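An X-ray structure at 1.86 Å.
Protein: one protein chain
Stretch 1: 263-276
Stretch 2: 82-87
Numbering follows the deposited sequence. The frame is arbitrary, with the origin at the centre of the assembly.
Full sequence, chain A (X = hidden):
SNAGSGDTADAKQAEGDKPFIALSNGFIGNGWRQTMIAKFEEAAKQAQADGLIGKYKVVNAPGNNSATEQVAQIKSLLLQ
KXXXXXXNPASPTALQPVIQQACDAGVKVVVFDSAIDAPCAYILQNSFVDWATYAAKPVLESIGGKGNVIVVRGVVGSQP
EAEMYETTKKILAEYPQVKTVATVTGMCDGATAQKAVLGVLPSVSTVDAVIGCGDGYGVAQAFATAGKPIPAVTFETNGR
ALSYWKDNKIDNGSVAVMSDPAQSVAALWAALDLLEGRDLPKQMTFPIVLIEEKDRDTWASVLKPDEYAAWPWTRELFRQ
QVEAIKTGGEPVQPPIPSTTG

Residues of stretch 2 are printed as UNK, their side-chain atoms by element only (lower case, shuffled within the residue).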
# COMPACT_ATOMS: atom_id res chain seq x y z
N GLN A 263 -4.32 -2.43 -6.36
CA GLN A 263 -3.44 -2.07 -7.45
C GLN A 263 -2.95 -3.29 -8.21
O GLN A 263 -2.70 -3.20 -9.41
CB GLN A 263 -2.26 -1.28 -6.98
CG GLN A 263 -2.56 0.16 -6.61
CD GLN A 263 -1.36 0.80 -5.96
OE1 GLN A 263 -0.56 1.42 -6.63
NE2 GLN A 263 -1.23 0.62 -4.62
N SER A 264 -2.80 -4.43 -7.53
CA SER A 264 -2.40 -5.65 -8.19
C SER A 264 -3.42 -6.13 -9.24
O SER A 264 -3.05 -6.70 -10.28
CB SER A 264 -2.13 -6.76 -7.17
OG SER A 264 -3.32 -7.07 -6.45
N VAL A 265 -4.70 -5.95 -8.93
CA VAL A 265 -5.76 -6.36 -9.83
C VAL A 265 -5.82 -5.39 -11.01
O VAL A 265 -5.96 -5.79 -12.15
CB VAL A 265 -7.11 -6.36 -9.11
CG1 VAL A 265 -8.22 -6.67 -10.09
CG2 VAL A 265 -7.13 -7.37 -7.97
N ALA A 266 -5.70 -4.10 -10.72
CA ALA A 266 -5.63 -3.11 -11.80
C ALA A 266 -4.42 -3.38 -12.71
O ALA A 266 -4.50 -3.20 -13.91
CB ALA A 266 -5.56 -1.70 -11.22
N ALA A 267 -3.30 -3.79 -12.12
CA ALA A 267 -2.09 -4.12 -12.90
C ALA A 267 -2.33 -5.33 -13.81
O ALA A 267 -1.86 -5.36 -14.93
CB ALA A 267 -0.92 -4.37 -11.96
N LEU A 268 -3.10 -6.31 -13.32
CA LEU A 268 -3.49 -7.46 -14.15
C LEU A 268 -4.26 -6.99 -15.38
O LEU A 268 -3.99 -7.44 -16.50
CB LEU A 268 -4.38 -8.40 -13.32
CG LEU A 268 -5.03 -9.59 -14.02
CD1 LEU A 268 -4.01 -10.50 -14.67
CD2 LEU A 268 -5.92 -10.36 -13.06
N TRP A 269 -5.25 -6.12 -15.19
CA TRP A 269 -6.05 -5.62 -16.31
C TRP A 269 -5.21 -4.79 -17.26
O TRP A 269 -5.33 -4.92 -18.47
CB TRP A 269 -7.27 -4.83 -15.84
CG TRP A 269 -8.22 -5.67 -15.01
CD1 TRP A 269 -8.70 -5.36 -13.78
CD2 TRP A 269 -8.78 -6.94 -15.35
NE1 TRP A 269 -9.54 -6.35 -13.32
CE2 TRP A 269 -9.59 -7.34 -14.26
CE3 TRP A 269 -8.68 -7.78 -16.46
CZ2 TRP A 269 -10.30 -8.55 -14.25
CZ3 TRP A 269 -9.41 -8.97 -16.47
CH2 TRP A 269 -10.19 -9.35 -15.36
N ALA A 270 -4.33 -3.95 -16.72
CA ALA A 270 -3.37 -3.24 -17.55
C ALA A 270 -2.54 -4.20 -18.42
O ALA A 270 -2.38 -4.00 -19.62
CB ALA A 270 -2.46 -2.38 -16.69
N ALA A 271 -2.00 -5.25 -17.81
CA ALA A 271 -1.19 -6.21 -18.55
C ALA A 271 -1.98 -6.85 -19.69
O ALA A 271 -1.44 -6.99 -20.79
CB ALA A 271 -0.63 -7.27 -17.61
N LEU A 272 -3.22 -7.25 -19.43
CA LEU A 272 -4.02 -7.90 -20.44
C LEU A 272 -4.32 -6.93 -21.59
O LEU A 272 -4.31 -7.34 -22.74
CB LEU A 272 -5.32 -8.43 -19.87
CG LEU A 272 -5.19 -9.55 -18.84
CD1 LEU A 272 -6.58 -10.05 -18.47
CD2 LEU A 272 -4.34 -10.70 -19.34
N ASP A 273 -4.53 -5.66 -21.29
CA ASP A 273 -4.78 -4.67 -22.35
C ASP A 273 -3.51 -4.45 -23.17
O ASP A 273 -3.55 -4.35 -24.42
CB ASP A 273 -5.33 -3.37 -21.77
CG ASP A 273 -6.87 -3.42 -21.60
OD1 ASP A 273 -7.49 -4.44 -21.98
OD2 ASP A 273 -7.48 -2.45 -21.10
N LEU A 274 -2.38 -4.43 -22.48
CA LEU A 274 -1.08 -4.30 -23.13
C LEU A 274 -0.85 -5.46 -24.08
O LEU A 274 -0.38 -5.28 -25.21
CB LEU A 274 0.02 -4.22 -22.08
CG LEU A 274 0.15 -2.88 -21.33
CD1 LEU A 274 1.29 -2.94 -20.35
CD2 LEU A 274 0.37 -1.71 -22.27
N LEU A 275 -1.21 -6.66 -23.63
CA LEU A 275 -0.97 -7.88 -24.41
C LEU A 275 -1.81 -7.96 -25.68
O LEU A 275 -1.43 -8.66 -26.63
CB LEU A 275 -1.21 -9.12 -23.54
CG LEU A 275 -0.08 -9.40 -22.54
CD1 LEU A 275 -0.49 -10.52 -21.58
CD2 LEU A 275 1.22 -9.75 -23.27
N GLU A 276 -2.96 -7.28 -25.71
CA GLU A 276 -3.75 -7.22 -26.93
C GLU A 276 -3.53 -5.94 -27.75
O GLU A 276 -4.38 -5.55 -28.54
CB GLU A 276 -5.24 -7.48 -26.63
CG GLU A 276 -5.94 -6.49 -25.72
CD GLU A 276 -7.44 -6.78 -25.60
OE1 GLU A 276 -8.29 -5.99 -26.11
OE2 GLU A 276 -7.78 -7.85 -25.05
N UNK A 82 7.04 -15.79 -19.01
CA UNK A 82 5.79 -15.09 -18.83
C UNK A 82 5.55 -14.10 -19.97
O UNK A 82 6.48 -13.55 -20.54
c UNK A 82 6.01 -14.37 -17.50
c UNK A 82 8.12 -15.23 -18.19
c UNK A 82 7.48 -14.05 -17.51
N UNK A 83 4.28 -13.87 -20.28
CA UNK A 83 3.90 -12.85 -21.27
C UNK A 83 3.87 -11.43 -20.68
O UNK A 83 4.09 -10.43 -21.39
o UNK A 83 3.36 -14.58 -23.61
c UNK A 83 2.54 -13.25 -21.84
o UNK A 83 2.05 -15.56 -22.15
c UNK A 83 2.64 -14.56 -22.60
N UNK A 84 3.54 -11.36 -19.40
CA UNK A 84 3.59 -10.11 -18.63
C UNK A 84 4.10 -10.41 -17.24
O UNK A 84 3.88 -11.51 -16.69
c UNK A 84 2.20 -9.46 -18.56
N UNK A 85 4.76 -9.41 -16.68
CA UNK A 85 5.34 -9.47 -15.38
C UNK A 85 4.87 -8.25 -14.60
O UNK A 85 5.07 -7.10 -15.04
c UNK A 85 7.65 -9.47 -14.20
c UNK A 85 6.88 -9.48 -15.51
c UNK A 85 9.14 -9.30 -14.50
c UNK A 85 7.37 -10.73 -13.37
N UNK A 86 4.20 -8.49 -13.48
CA UNK A 86 3.76 -7.42 -12.58
C UNK A 86 4.71 -7.33 -11.41
O UNK A 86 5.02 -8.36 -10.77
c UNK A 86 -0.06 -8.34 -12.48
c UNK A 86 2.34 -7.69 -12.06
c UNK A 86 1.25 -7.28 -14.30
c UNK A 86 1.32 -8.19 -13.10
N UNK A 87 5.18 -6.13 -11.12
CA UNK A 87 6.25 -6.01 -10.11
C UNK A 87 5.93 -4.99 -9.03
O UNK A 87 5.67 -3.81 -9.33
c UNK A 87 8.01 -6.58 -11.82
c UNK A 87 7.61 -5.61 -10.72
c UNK A 87 9.24 -6.13 -12.57
c UNK A 87 8.66 -5.51 -9.62

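Position 82 has three side-chain carbons, and one of them lies at bonding distance from the backbone N, so the side chain closes a ring onto the main chain. Only proline does this. Its side chain makes no contact with stretch 1; the residue is Pro82.

Position 83 carries two carbons in line, the second bearing two oxygens: a short carboxylate. The CA-to-CB bond points toward the helix, yet the polar end makes no hydrogen bond to it. What touches is the base of the residue, with the backbone O 3.5 Å from Leu275 CD2 and the CB 4.0 Å from the same methyl. Two carbons, the second being the carboxylate carbon, define Asp83, whose OD2 is hydrogen-bonded elsewhere in the structure.

Position 84 has a single side-chain carbon, directed toward the helix. That CB sits 3.7 Å from Ala271 CB, with Leu275 CD1 at 4.2 Å. One carbon means Ala84, and the small side chain fits a close approach.

Position 85 continues the strand with the opposite CA-to-CB direction from 84. Its four carbons fork at the second, but CA-to-CB points away from the helix and the side chain makes no contact with stretch 1. A fork at the second carbon identifies Leu85.

Position 86 has the same atoms and the same fork, but its CA-to-CB bond points toward the helix. Its two terminal carbons reach Ala267, Leu268 and Ala271, and the fork at the second carbon again gives leucine. In Leu86, CD1 lies 3.8 Å from Leu268 N and 4.1 Å from Ala267 CB, while CD2 lies 3.7 Å from Ala267 O and 3.8 Å from Ala271 CB. With chi1 at -44° (m) and chi2 t, it has 75 Å² covered by stretch 1, the largest share of any residue in the contact.

Position 87 has four carbons forked at the first, one arm two carbons long, which is isoleucine. The side chain of Ile87 makes no contact with stretch 1.

The helix and strand run nearly antiparallel, at 153°, with axes 9.0 Å apart at closest approach. Ala267, Ala271 and Leu275, spaced four residues apart, all point toward the strand and meet Leu86, Ala84 and Asp83 in reverse order. Leu86 packs against Ala267 and Ala271, and the backbones are close where Ala84 and Ala271 meet, their CA atoms 6.2 Å apart. No hydrogen bond crosses between the stretches; 272 Å² of surface is buried largely through apolar packing.

Stretch 2, residues 82-87: PDALLI
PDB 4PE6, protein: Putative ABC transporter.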